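Local coordinates for Thiosulfate:glutathione sulfurtransferase (PDB 6BEV), which transfers the sulfane sulfur of thiosulfate to glutathione, producing the S-sulfanylglutathione that serves as a central intermediate of hydrogen sulfide metabolism, at residues L111-S114 with A120-Y123; L29-S34 with D92-F97; A71-P76 with R113-T118. All blocks are in the same frame, centred on the assembly; numbering follows the deposited sequence.

In the fold
All three contacts belong to one rhodanese-like alpha/beta domain built round a parallel sheet. Interaction 1 is the buried one, holding helix 103-114 to strand 120-122 through an arginine on a backbone carbonyl and a small alanine pair. Interaction 2, partly buried, sets helix 29-38 against strand 95-98, the neighbour of 120-122, with an apolar pair inside and a glutamate-histidine approach nearer the surface; Arg121 joins both of those ionisable groups. Interaction 3 lies farthest from the chain centre and joins two helix C-terminal ends, 65-73 and 103-114, by leucine and tyrosine packing and a water. Interactions 1 and 3 share Arg113, Ser114 and helix 103-114.

Interaction 1. Residues L111-S114 with A120-Y123; sequences LARS and ARNY
Arg113 takes the carbonyl oxygen of Ala120 side-on, giving it two hydrogen bonds from one guanidinium. Arg113 NE and NH2 each lie 2.8 Å from Ala120 O, with bent N-H...O angles of 146° and 140°, as expected when two adjacent donors converge on one atom. The oxygen lies close to the guanidinium plane, 9° out of it. Extension of the arginine chain from CG to NE carries the group from the helix to the strand, and on the way CG passes 3.9 Å from Ala120 CB. That methyl also meets Ala112 CB at 3.7 Å; two small residues let helix and strand come close, with Arg113 and Ala120 CA 6.0 Å apart. Phe97 of strand 95-98 packs against both alanines. The contact closes the second half of a beta-alpha-beta unit, strand 95-98, helix 103-114, strand 120-122. Beyond it, Arg113 NH2 also bonds Gly23 O, tying in the N-terminal segment. With an alanine in place of Arg113, Ala120 O would probably be left without these two donors, and Gly23 O without the one from NH2. Held by these neutral backbone oxygens, the cationic end is probably fixed in its rotation.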
ATOM      1  N   LEU A 111      -4.578   2.157  10.094  1.00 11.68           N
ATOM      2  CA  LEU A 111      -5.974   2.347   9.730  1.00 11.84           C
ATOM      3  C   LEU A 111      -6.554   1.072   9.128  1.00 10.83           C
ATOM      4  O   LEU A 111      -7.638   0.605   9.521  1.00 11.46           O
ATOM      5  CB  LEU A 111      -6.096   3.532   8.766  1.00 12.49           C
ATOM      6  CG  LEU A 111      -7.483   3.789   8.185  1.00 15.17           C
ATOM      7  CD1 LEU A 111      -8.492   4.081   9.267  1.00 16.64           C
ATOM      8  CD2 LEU A 111      -7.385   4.945   7.204  1.00 17.75           C
ATOM      9  N   ALA A 112      -5.841   0.497   8.158  1.00 10.64           N
ATOM     10  CA  ALA A 112      -6.332  -0.706   7.508  1.00 10.82           C
ATOM     11  C   ALA A 112      -6.488  -1.843   8.512  1.00 10.51           C
ATOM     12  O   ALA A 112      -7.517  -2.531   8.529  1.00 10.57           O
ATOM     13  CB  ALA A 112      -5.394  -1.097   6.367  1.00 11.10           C
ATOM     14  N   ARG A 113      -5.481  -2.052   9.365  1.00 10.47           N
ATOM     15  CA  ARG A 113      -5.604  -3.082  10.388  1.00 11.18           C
ATOM     16  C   ARG A 113      -6.825  -2.836  11.266  1.00 11.47           C
ATOM     17  O   ARG A 113      -7.523  -3.782  11.638  1.00 11.69           O
ATOM     18  CB  ARG A 113      -4.336  -3.158  11.240  1.00 12.38           C
ATOM     19  CG  ARG A 113      -3.181  -3.747  10.483  1.00 15.24           C
ATOM     20  CD  ARG A 113      -2.103  -4.322  11.321  1.00 19.69           C
ATOM     21  NE  ARG A 113      -1.275  -5.151  10.468  1.00 20.84           N
ATOM     22  CZ  ARG A 113      -0.520  -6.147  10.899  1.00 20.74           C
ATOM     23  NH1 ARG A 113      -0.479  -6.458  12.193  1.00 24.31           N
ATOM     24  NH2 ARG A 113       0.200  -6.834  10.026  1.00 19.43           N
ATOM     25  N   SER A 114      -7.093  -1.575  11.611  1.00 10.73           N
ATOM     26  CA  SER A 114      -8.198  -1.258  12.511  1.00 11.37           C
ATOM     27  C   SER A 114      -9.551  -1.575  11.903  1.00 10.83           C
ATOM     28  O   SER A 114     -10.539  -1.695  12.647  1.00 11.70           O
ATOM     29  CB  SER A 114      -8.150   0.210  12.938  1.00 12.26           C
ATOM     30  OG  SER A 114      -8.665   1.088  11.959  1.00 12.78           O
ATOM     31  N   ALA A 120      -2.486  -6.120   6.294  1.00 11.90           N
ATOM     32  CA  ALA A 120      -1.873  -4.822   6.047  1.00 11.33           C
ATOM     33  C   ALA A 120      -0.500  -4.746   6.698  1.00 10.85           C
ATOM     34  O   ALA A 120      -0.331  -5.092   7.869  1.00 12.12           O
ATOM     35  CB  ALA A 120      -2.775  -3.720   6.596  1.00 12.38           C
ATOM     36  N   ARG A 121       0.477  -4.273   5.930  1.00 10.94           N
ATOM     37  CA  ARG A 121       1.846  -4.116   6.390  1.00 12.05           C
ATOM     38  C   ARG A 121       2.417  -2.811   5.845  1.00 10.87           C
ATOM     39  O   ARG A 121       2.079  -2.400   4.742  1.00 11.26           O
ATOM     40  CB  ARG A 121       2.734  -5.286   5.895  1.00 12.55           C
ATOM     41  CG  ARG A 121       2.125  -6.667   6.174  1.00 13.54           C
ATOM     42  CD  ARG A 121       2.948  -7.808   5.619  1.00 13.49           C
ATOM     43  NE  ARG A 121       4.202  -7.927   6.341  1.00 12.71           N
ATOM     44  CZ  ARG A 121       5.220  -8.687   5.956  1.00 12.55           C
ATOM     45  NH1 ARG A 121       5.131  -9.391   4.841  1.00 12.94           N
ATOM     46  NH2 ARG A 121       6.334  -8.712   6.672  1.00 13.15           N
ATOM     47  N   ASN A 122       3.336  -2.194   6.601  1.00 11.94           N
ATOM     48  CA  ASN A 122       3.979  -0.940   6.212  1.00 11.79           C
ATOM     49  C   ASN A 122       5.366  -1.248   5.673  1.00 10.97           C
ATOM     50  O   ASN A 122       6.168  -1.880   6.368  1.00 11.50           O
ATOM     51  CB  ASN A 122       4.113  -0.022   7.431  1.00 13.12           C
ATOM     52  CG  ASN A 122       4.719   1.333   7.094  1.00 12.52           C
ATOM     53  OD1 ASN A 122       4.535   1.880   5.997  1.00 13.41           O
ATOM     54  ND2 ASN A 122       5.448   1.891   8.059  1.00 14.07           N
ATOM     55  N   TYR A 123       5.659  -0.773   4.463  1.00 10.88           N
ATOM     56  CA  TYR A 123       7.035  -0.791   3.974  1.00 10.32           C
ATOM     57  C   TYR A 123       7.734   0.443   4.565  1.00 10.54           C
ATOM     58  O   TYR A 123       7.765   1.526   3.980  1.00 11.67           O
ATOM     59  CB  TYR A 123       7.079  -0.856   2.451  1.00 10.46           C
ATOM     60  CG  TYR A 123       8.472  -0.640   1.904  1.00 10.15           C
ATOM     61  CD1 TYR A 123       9.576  -1.164   2.556  1.00 10.60           C
ATOM     62  CD2 TYR A 123       8.692   0.125   0.769  1.00 10.38           C
ATOM     63  CE1 TYR A 123      10.862  -0.923   2.093  1.00 10.84           C
ATOM     64  CE2 TYR A 123       9.966   0.356   0.295  1.00 10.47           C
ATOM     65  CZ  TYR A 123      11.052  -0.160   0.963  1.00 10.79           C
ATOM     66  OH  TYR A 123      12.316   0.110   0.500  1.00 11.72           O
TER

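Interaction 2. Residues L29-S34 with D92-F97; sequences LPELRS and DEHLVF
Glu31 and His94 stand nearly perpendicular, the carboxylate plane turned 77° from the imidazole plane. Glu31 OE2 stands 4.0 Å from His94 CE1, approaching the ring obliquely. Each group has its polar partner in Arg121, whose NH1 makes a salt bridge with Glu31 OE2 and a hydrogen bond with His94 ND1. Since ND1 accepts from this N-H, the histidine is probably neutral, although the nearby carboxylate would act the other way. Glu31 reaches this place with its chain fully extended, CG trans to the backbone N (chi1 -174°), which carries the carboxylate toward His94, in the loop that leads into strand 95-98. Further along, Leu32 and Val96 run obliquely to one another. Leu32 CD1 is set against the fork of the valine, 4.1 Å from Val96 CG1 and equally far from Val96 CG2. The leucine-valine pair lays helix 29-38 on one face of the parallel sheet of the rhodanese-like domain, where strand 95-98 runs between 42-45 and 120-122. On the opposite face of the same strand, Phe97 packs against helix 103-114, which places the sheet between helices. The Val96 side chain is about 11 Å from that of Cys99, the active-site cysteine that forms the persulfide intermediate. Leu43 of strand 42-45 and Tyr123 extend the apolar patch, both touching Leu32, while Val27 covers more of Val96.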
ATOM      1  N   LEU A  29      12.532  -4.445   2.707  1.00 11.23           N
ATOM      2  CA  LEU A  29      12.715  -4.430   1.262  1.00 11.44           C
ATOM      3  C   LEU A  29      13.054  -5.801   0.705  1.00 11.91           C
ATOM      4  O   LEU A  29      12.484  -6.172  -0.331  1.00 12.35           O
ATOM      5  CB  LEU A  29      13.747  -3.374   0.862  1.00 12.70           C
ATOM      6  CG  LEU A  29      14.000  -3.237  -0.642  1.00 13.90           C
ATOM      7  CD1 LEU A  29      12.734  -2.881  -1.385  1.00 14.53           C
ATOM      8  CD2 LEU A  29      15.058  -2.175  -0.881  1.00 15.71           C
ATOM      9  N   PRO A  30      13.957  -6.588   1.294  1.00 13.11           N
ATOM     10  CA  PRO A  30      14.209  -7.907   0.697  1.00 14.54           C
ATOM     11  C   PRO A  30      12.967  -8.779   0.647  1.00 14.21           C
ATOM     12  O   PRO A  30      12.725  -9.451  -0.363  1.00 14.58           O
ATOM     13  CB  PRO A  30      15.327  -8.484   1.576  1.00 16.32           C
ATOM     14  CG  PRO A  30      16.016  -7.295   2.150  1.00 17.91           C
ATOM     15  CD  PRO A  30      14.927  -6.281   2.363  1.00 14.75           C
ATOM     16  N   GLU A  31      12.163  -8.788   1.708  1.00 12.72           N
ATOM     17  CA  GLU A  31      10.945  -9.587   1.675  1.00 12.36           C
ATOM     18  C   GLU A  31       9.981  -9.036   0.643  1.00 11.60           C
ATOM     19  O   GLU A  31       9.371  -9.800  -0.113  1.00 12.24           O
ATOM     20  CB  GLU A  31      10.280  -9.640   3.048  1.00 12.96           C
ATOM     21  CG  GLU A  31       9.099 -10.603   3.028  1.00 13.44           C
ATOM     22  CD  GLU A  31       8.260 -10.650   4.294  1.00 14.16           C
ATOM     23  OE1 GLU A  31       8.587  -9.989   5.303  1.00 15.56           O
ATOM     24  OE2 GLU A  31       7.223 -11.345   4.255  1.00 14.29           O
ATOM     25  N   LEU A  32       9.825  -7.717   0.603  1.00 10.92           N
ATOM     26  CA  LEU A  32       8.918  -7.111  -0.359  1.00 10.98           C
ATOM     27  C   LEU A  32       9.309  -7.470  -1.787  1.00 11.30           C
ATOM     28  O   LEU A  32       8.446  -7.807  -2.605  1.00 11.13           O
ATOM     29  CB  LEU A  32       8.910  -5.601  -0.176  1.00 11.09           C
ATOM     30  CG  LEU A  32       8.036  -4.790  -1.142  1.00 11.59           C
ATOM     31  CD1 LEU A  32       6.589  -5.273  -1.098  1.00 12.97           C
ATOM     32  CD2 LEU A  32       8.132  -3.308  -0.840  1.00 12.92           C
ATOM     33  N   ARG A  33      10.603  -7.409  -2.112  1.00 11.79           N
ATOM     34  CA  ARG A  33      11.024  -7.730  -3.475  1.00 12.30           C
ATOM     35  C   ARG A  33      10.647  -9.157  -3.838  1.00 12.25           C
ATOM     36  O   ARG A  33      10.207  -9.422  -4.962  1.00 12.88           O
ATOM     37  CB  ARG A  33      12.520  -7.495  -3.633  1.00 13.62           C
ATOM     38  CG  ARG A  33      12.894  -6.028  -3.732  1.00 15.25           C
ATOM     39  CD  ARG A  33      14.375  -5.854  -3.574  1.00 15.86           C
ATOM     40  NE  ARG A  33      14.843  -4.525  -3.966  1.00 15.71           N
ATOM     41  CZ  ARG A  33      16.064  -4.076  -3.714  1.00 17.39           C
ATOM     42  NH1 ARG A  33      16.895  -4.821  -3.010  1.00 20.00           N
ATOM     43  NH2 ARG A  33      16.436  -2.873  -4.124  1.00 18.04           N
ATOM     44  N   SER A  34      10.795 -10.099  -2.907  0.67 11.99           N
ATOM     45  CA  SER A  34      10.433 -11.476  -3.227  0.67 12.94           C
ATOM     46  C   SER A  34       8.926 -11.659  -3.321  0.67 12.44           C
ATOM     47  O   SER A  34       8.449 -12.445  -4.145  0.67 12.85           O
ATOM     48  CB  SER A  34      11.042 -12.440  -2.224  0.67 14.34           C
ATOM     49  OG  SER A  34      12.446 -12.439  -2.371  0.67 16.33           O
ATOM     50  N   ASP A  92      -6.901 -10.852   2.755  0.59 10.13           N
ATOM     51  CA  ASP A  92      -5.756 -10.814   1.862  0.59 11.57           C
ATOM     52  C   ASP A  92      -4.477 -10.770   2.671  0.59 12.48           C
ATOM     53  O   ASP A  92      -4.437 -10.231   3.775  0.59 13.94           O
ATOM     54  CB  ASP A  92      -5.794  -9.590   0.962  0.59 13.15           C
ATOM     55  CG  ASP A  92      -6.792  -9.716  -0.159  0.59 13.10           C
ATOM     56  OD1 ASP A  92      -7.301 -10.830  -0.422  0.59 15.99           O
ATOM     57  OD2 ASP A  92      -7.086  -8.676  -0.780  0.59 14.63           O
ATOM     58  N   GLU A  93      -3.419 -11.351   2.121  1.00 13.93           N
ATOM     59  CA  GLU A  93      -2.134 -11.187   2.764  1.00 14.47           C
ATOM     60  C   GLU A  93      -1.265 -10.180   2.012  1.00 12.64           C
ATOM     61  O   GLU A  93      -1.459  -9.921   0.823  1.00 14.84           O
ATOM     62  CB  GLU A  93      -1.437 -12.540   2.828  1.00 16.68           C
ATOM     63  CG  GLU A  93      -2.176 -13.546   3.682  1.00 20.26           C
ATOM     64  CD  GLU A  93      -1.507 -14.894   3.652  1.00 24.33           C
ATOM     65  OE1 GLU A  93      -1.771 -15.667   2.707  1.00 26.38           O
ATOM     66  OE2 GLU A  93      -0.691 -15.166   4.557  1.00 27.07           O
ATOM     67  N   HIS A  94      -0.337  -9.577   2.741  1.00 12.80           N
ATOM     68  CA  HIS A  94       0.679  -8.716   2.175  1.00 12.13           C
ATOM     69  C   HIS A  94       0.075  -7.576   1.366  1.00 11.83           C
ATOM     70  O   HIS A  94       0.451  -7.318   0.211  1.00 12.59           O
ATOM     71  CB  HIS A  94       1.684  -9.511   1.366  1.00 12.63           C
ATOM     72  CG  HIS A  94       2.202 -10.706   2.081  1.00 12.58           C
ATOM     73  ND1 HIS A  94       2.953 -10.620   3.232  1.00 13.87           N
ATOM     74  CD2 HIS A  94       2.073 -12.023   1.802  1.00 13.05           C
ATOM     75  CE1 HIS A  94       3.273 -11.838   3.626  1.00 14.01           C
ATOM     76  NE2 HIS A  94       2.752 -12.706   2.776  1.00 14.63           N
ATOM     77  N   LEU A  95      -0.847  -6.864   2.015  1.00 11.00           N
ATOM     78  CA  LEU A  95      -1.328  -5.577   1.521  1.00 10.48           C
ATOM     79  C   LEU A  95      -0.334  -4.541   2.043  1.00 10.38           C
ATOM     80  O   LEU A  95      -0.340  -4.201   3.226  1.00 11.23           O
ATOM     81  CB  LEU A  95      -2.743  -5.303   2.013  1.00 10.59           C
ATOM     82  CG  LEU A  95      -3.806  -6.347   1.638  1.00 10.61           C
ATOM     83  CD1 LEU A  95      -5.130  -5.956   2.252  1.00 11.16           C
ATOM     84  CD2 LEU A  95      -3.941  -6.515   0.137  1.00 11.37           C
ATOM     85  N   VAL A  96       0.563  -4.081   1.178  1.00  9.83           N
ATOM     86  CA  VAL A  96       1.719  -3.295   1.590  1.00  9.87           C
ATOM     87  C   VAL A  96       1.476  -1.823   1.280  1.00 10.16           C
ATOM     88  O   VAL A  96       1.321  -1.435   0.117  1.00 11.27           O
ATOM     89  CB  VAL A  96       2.999  -3.803   0.913  1.00 10.21           C
ATOM     90  CG1 VAL A  96       4.171  -2.920   1.289  1.00 10.87           C
ATOM     91  CG2 VAL A  96       3.259  -5.250   1.300  1.00 10.54           C
ATOM     92  N   PHE A  97       1.481  -1.003   2.327  1.00 10.19           N
ATOM     93  CA  PHE A  97       1.284   0.437   2.227  1.00  9.99           C
ATOM     94  C   PHE A  97       2.623   1.145   2.373  1.00 10.06           C
ATOM     95  O   PHE A  97       3.504   0.689   3.116  1.00 11.00           O
ATOM     96  CB  PHE A  97       0.309   0.895   3.328  1.00 10.50           C
ATOM     97  CG  PHE A  97      -1.044   0.258   3.202  1.00 10.40           C
ATOM     98  CD1 PHE A  97      -1.318  -0.980   3.772  1.00 11.07           C
ATOM     99  CD2 PHE A  97      -2.044   0.878   2.460  1.00 11.13           C
ATOM    100  CE1 PHE A  97      -2.556  -1.569   3.598  1.00 11.67           C
ATOM    101  CE2 PHE A  97      -3.275   0.282   2.290  1.00 11.76           C
ATOM    102  CZ  PHE A  97      -3.524  -0.933   2.860  1.00 11.33           C
TER

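Interaction 3. Residues A71-P76 with R113-T118; sequences ALQMEP and RSLGYT
Tyr117 OH and Leu72 O are joined through one water, which lies 2.6 Å from Tyr117 OH and gives a hydrogen bond of 3.0 Å to Leu72 O. The same carbonyl also accepts from Lys87 NZ, so this oxygen, near the C-terminal end of helix 65-73, has two donors. Beneath the water bridge the side chains of Leu72 and Tyr117 lie alongside, pointing opposite ways. Leu72 CD2 rests over one face of the phenol in a CH-pi contact, 4.2 Å from the Tyr117 ring centroid and 22° off the ring normal, displaced toward the rim on the CZ side. With Leu72 CG beside the backbone N (chi1 -63°), CD1 is directed at Leu115 CD1, 4.1 Å away, and CD2 at the tyrosine ring. Leu72 CB is itself 4.0 Å from Leu115 CD1. Helix 103-114 ends here in a Schellman motif with Gly116 at C-prime, where Tyr117 N bonds Ala112 O and Gly116 N bonds Arg113 O. The positive phi of Gly116 (104°) suits glycine, since a side chain would press on the carbonyl oxygen of Leu115. Reversal of the chain at this point brings Leu115 and Tyr117 to bear on Leu72 together. At the outer margin Gln73, bent at chi2, lies athwart Leu115, its NE2 3.7 Å from Leu115 CD2. Leu90 and Lys87 also touch the tyrosine side chain.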
ATOM      1  N   ALA A  71     -12.002   4.453   0.954  1.00 11.60           N
ATOM      2  CA  ALA A  71     -11.739   3.369   0.007  1.00 11.70           C
ATOM      3  C   ALA A  71     -12.007   2.000   0.623  1.00 11.66           C
ATOM      4  O   ALA A  71     -12.531   1.100  -0.045  1.00 12.87           O
ATOM      5  CB  ALA A  71     -10.291   3.441  -0.489  1.00 11.75           C
ATOM      6  N   LEU A  72     -11.592   1.796   1.869  1.00 11.67           N
ATOM      7  CA  LEU A  72     -11.807   0.509   2.514  1.00 12.72           C
ATOM      8  C   LEU A  72     -13.249   0.322   2.958  1.00 12.59           C
ATOM      9  O   LEU A  72     -13.672  -0.818   3.160  1.00 14.05           O
ATOM     10  CB  LEU A  72     -10.839   0.332   3.688  1.00 12.93           C
ATOM     11  CG  LEU A  72      -9.365   0.315   3.295  1.00 13.50           C
ATOM     12  CD1 LEU A  72      -8.494   0.217   4.544  1.00 14.60           C
ATOM     13  CD2 LEU A  72      -9.038  -0.828   2.331  1.00 14.64           C
ATOM     14  N   GLN A  73     -14.012   1.402   3.101  1.00 13.15           N
ATOM     15  CA  GLN A  73     -15.413   1.302   3.500  1.00 13.86           C
ATOM     16  C   GLN A  73     -16.358   1.191   2.319  1.00 14.21           C
ATOM     17  O   GLN A  73     -17.484   0.702   2.492  1.00 15.27           O
ATOM     18  CB  GLN A  73     -15.821   2.528   4.325  1.00 13.96           C
ATOM     19  CG  GLN A  73     -15.107   2.673   5.653  1.00 14.06           C
ATOM     20  CD  GLN A  73     -15.741   1.883   6.788  1.00 13.55           C
ATOM     21  OE1 GLN A  73     -16.567   0.975   6.582  1.00 13.57           O
ATOM     22  NE2 GLN A  73     -15.365   2.227   8.003  1.00 13.40           N
ATOM     23  N   MET A  74     -15.973   1.661   1.138  1.00 14.09           N
ATOM     24  CA  MET A  74     -16.933   1.750   0.051  1.00 13.82           C
ATOM     25  C   MET A  74     -17.181   0.381  -0.569  1.00 13.98           C
ATOM     26  O   MET A  74     -16.401  -0.561  -0.421  1.00 15.01           O
ATOM     27  CB  MET A  74     -16.486   2.769  -1.003  1.00 13.67           C
ATOM     28  CG  MET A  74     -15.231   2.392  -1.776  1.00 13.21           C
ATOM     29  SD  MET A  74     -14.786   3.541  -3.102  1.00 13.98           S
ATOM     30  CE  MET A  74     -14.266   5.045  -2.207  1.00 14.76           C
ATOM     31  N   GLU A  75     -18.312   0.268  -1.258  1.00 14.52           N
ATOM     32  CA  GLU A  75     -18.647  -1.003  -1.864  1.00 15.79           C
ATOM     33  C   GLU A  75     -17.633  -1.380  -2.951  1.00 15.70           C
ATOM     34  O   GLU A  75     -17.033  -0.508  -3.598  1.00 14.48           O
ATOM     35  CB  GLU A  75     -20.055  -0.948  -2.439  1.00 18.35           C
ATOM     36  CG  GLU A  75     -21.132  -0.759  -1.360  1.00 20.90           C
ATOM     37  CD  GLU A  75     -21.103  -1.860  -0.318  1.00 23.77           C
ATOM     38  OE1 GLU A  75     -21.196  -3.036  -0.711  1.00 25.03           O
ATOM     39  OE2 GLU A  75     -20.960  -1.556   0.886  1.00 25.51           O
ATOM     40  N   PRO A  76     -17.432  -2.681  -3.185  1.00 16.64           N
ATOM     41  CA  PRO A  76     -16.432  -3.096  -4.187  1.00 15.97           C
ATOM     42  C   PRO A  76     -16.590  -2.446  -5.557  1.00 15.02           C
ATOM     43  O   PRO A  76     -15.584  -2.065  -6.166  1.00 14.77           O
ATOM     44  CB  PRO A  76     -16.605  -4.619  -4.227  1.00 18.19           C
ATOM     45  CG  PRO A  76     -17.046  -4.961  -2.841  1.00 19.27           C
ATOM     46  CD  PRO A  76     -17.954  -3.833  -2.423  1.00 18.77           C
ATOM     47  N   ARG A 113      -5.481  -2.052   9.365  1.00 10.47           N
ATOM     48  CA  ARG A 113      -5.604  -3.082  10.388  1.00 11.18           C
ATOM     49  C   ARG A 113      -6.825  -2.836  11.266  1.00 11.47           C
ATOM     50  O   ARG A 113      -7.523  -3.782  11.638  1.00 11.69           O
ATOM     51  CB  ARG A 113      -4.336  -3.158  11.240  1.00 12.38           C
ATOM     52  CG  ARG A 113      -3.181  -3.747  10.483  1.00 15.24           C
ATOM     53  CD  ARG A 113      -2.103  -4.322  11.321  1.00 19.69           C
ATOM     54  NE  ARG A 113      -1.275  -5.151  10.468  1.00 20.84           N
ATOM     55  CZ  ARG A 113      -0.520  -6.147  10.899  1.00 20.74           C
ATOM     56  NH1 ARG A 113      -0.479  -6.458  12.193  1.00 24.31           N
ATOM     57  NH2 ARG A 113       0.200  -6.834  10.026  1.00 19.43           N
ATOM     58  N   SER A 114      -7.093  -1.575  11.611  1.00 10.73           N
ATOM     59  CA  SER A 114      -8.198  -1.258  12.511  1.00 11.37           C
ATOM     60  C   SER A 114      -9.551  -1.575  11.903  1.00 10.83           C
ATOM     61  O   SER A 114     -10.539  -1.695  12.647  1.00 11.70           O
ATOM     62  CB  SER A 114      -8.150   0.210  12.938  1.00 12.26           C
ATOM     63  OG  SER A 114      -8.665   1.088  11.959  1.00 12.78           O
ATOM     64  N   LEU A 115      -9.630  -1.676  10.578  1.00 11.29           N
ATOM     65  CA  LEU A 115     -10.852  -2.017   9.867  1.00 11.62           C
ATOM     66  C   LEU A 115     -10.932  -3.497   9.533  1.00 11.87           C
ATOM     67  O   LEU A 115     -11.882  -3.923   8.860  1.00 13.24           O
ATOM     68  CB  LEU A 115     -10.997  -1.151   8.618  1.00 12.09           C
ATOM     69  CG  LEU A 115     -11.170   0.346   8.897  1.00 12.85           C
ATOM     70  CD1 LEU A 115     -11.143   1.132   7.598  1.00 15.43           C
ATOM     71  CD2 LEU A 115     -12.442   0.643   9.669  1.00 13.64           C
ATOM     72  N   GLY A 116      -9.980  -4.289  10.022  1.00 11.60           N
ATOM     73  CA  GLY A 116     -10.029  -5.726   9.894  1.00 12.29           C
ATOM     74  C   GLY A 116      -9.106  -6.327   8.854  1.00 12.16           C
ATOM     75  O   GLY A 116      -9.130  -7.552   8.672  1.00 12.46           O
ATOM     76  N   TYR A 117      -8.277  -5.523   8.180  1.00 11.48           N
ATOM     77  CA  TYR A 117      -7.365  -6.034   7.151  1.00 11.58           C
ATOM     78  C   TYR A 117      -6.099  -6.534   7.829  1.00 11.66           C
ATOM     79  O   TYR A 117      -5.104  -5.819   7.972  1.00 11.95           O
ATOM     80  CB  TYR A 117      -7.079  -4.967   6.099  1.00 11.32           C
ATOM     81  CG  TYR A 117      -8.303  -4.623   5.283  1.00 11.76           C
ATOM     82  CD1 TYR A 117      -9.259  -3.730   5.768  1.00 12.22           C
ATOM     83  CD2 TYR A 117      -8.549  -5.224   4.061  1.00 12.55           C
ATOM     84  CE1 TYR A 117     -10.402  -3.441   5.056  1.00 12.79           C
ATOM     85  CE2 TYR A 117      -9.691  -4.930   3.338  1.00 13.23           C
ATOM     86  CZ  TYR A 117     -10.620  -4.043   3.839  1.00 13.39           C
ATOM     87  OH  TYR A 117     -11.750  -3.761   3.119  1.00 16.40           O
ATOM     88  N   THR A 118      -6.138  -7.800   8.232  1.00 12.36           N
ATOM     89  CA  THR A 118      -5.051  -8.384   9.010  1.00 13.03           C
ATOM     90  C   THR A 118      -3.773  -8.540   8.198  1.00 13.98           C
ATOM     91  O   THR A 118      -2.702  -8.739   8.792  1.00 16.23           O
ATOM     92  CB  THR A 118      -5.461  -9.750   9.560  1.00 15.65           C
ATOM     93  OG1 THR A 118      -5.866 -10.593   8.483  1.00 19.48           O
ATOM     94  CG2 THR A 118      -6.609  -9.632  10.541  1.00 15.90           C
TER
HETATM   95  O   HOH W   1     -13.990  -3.507   4.510  0.43 14.46           O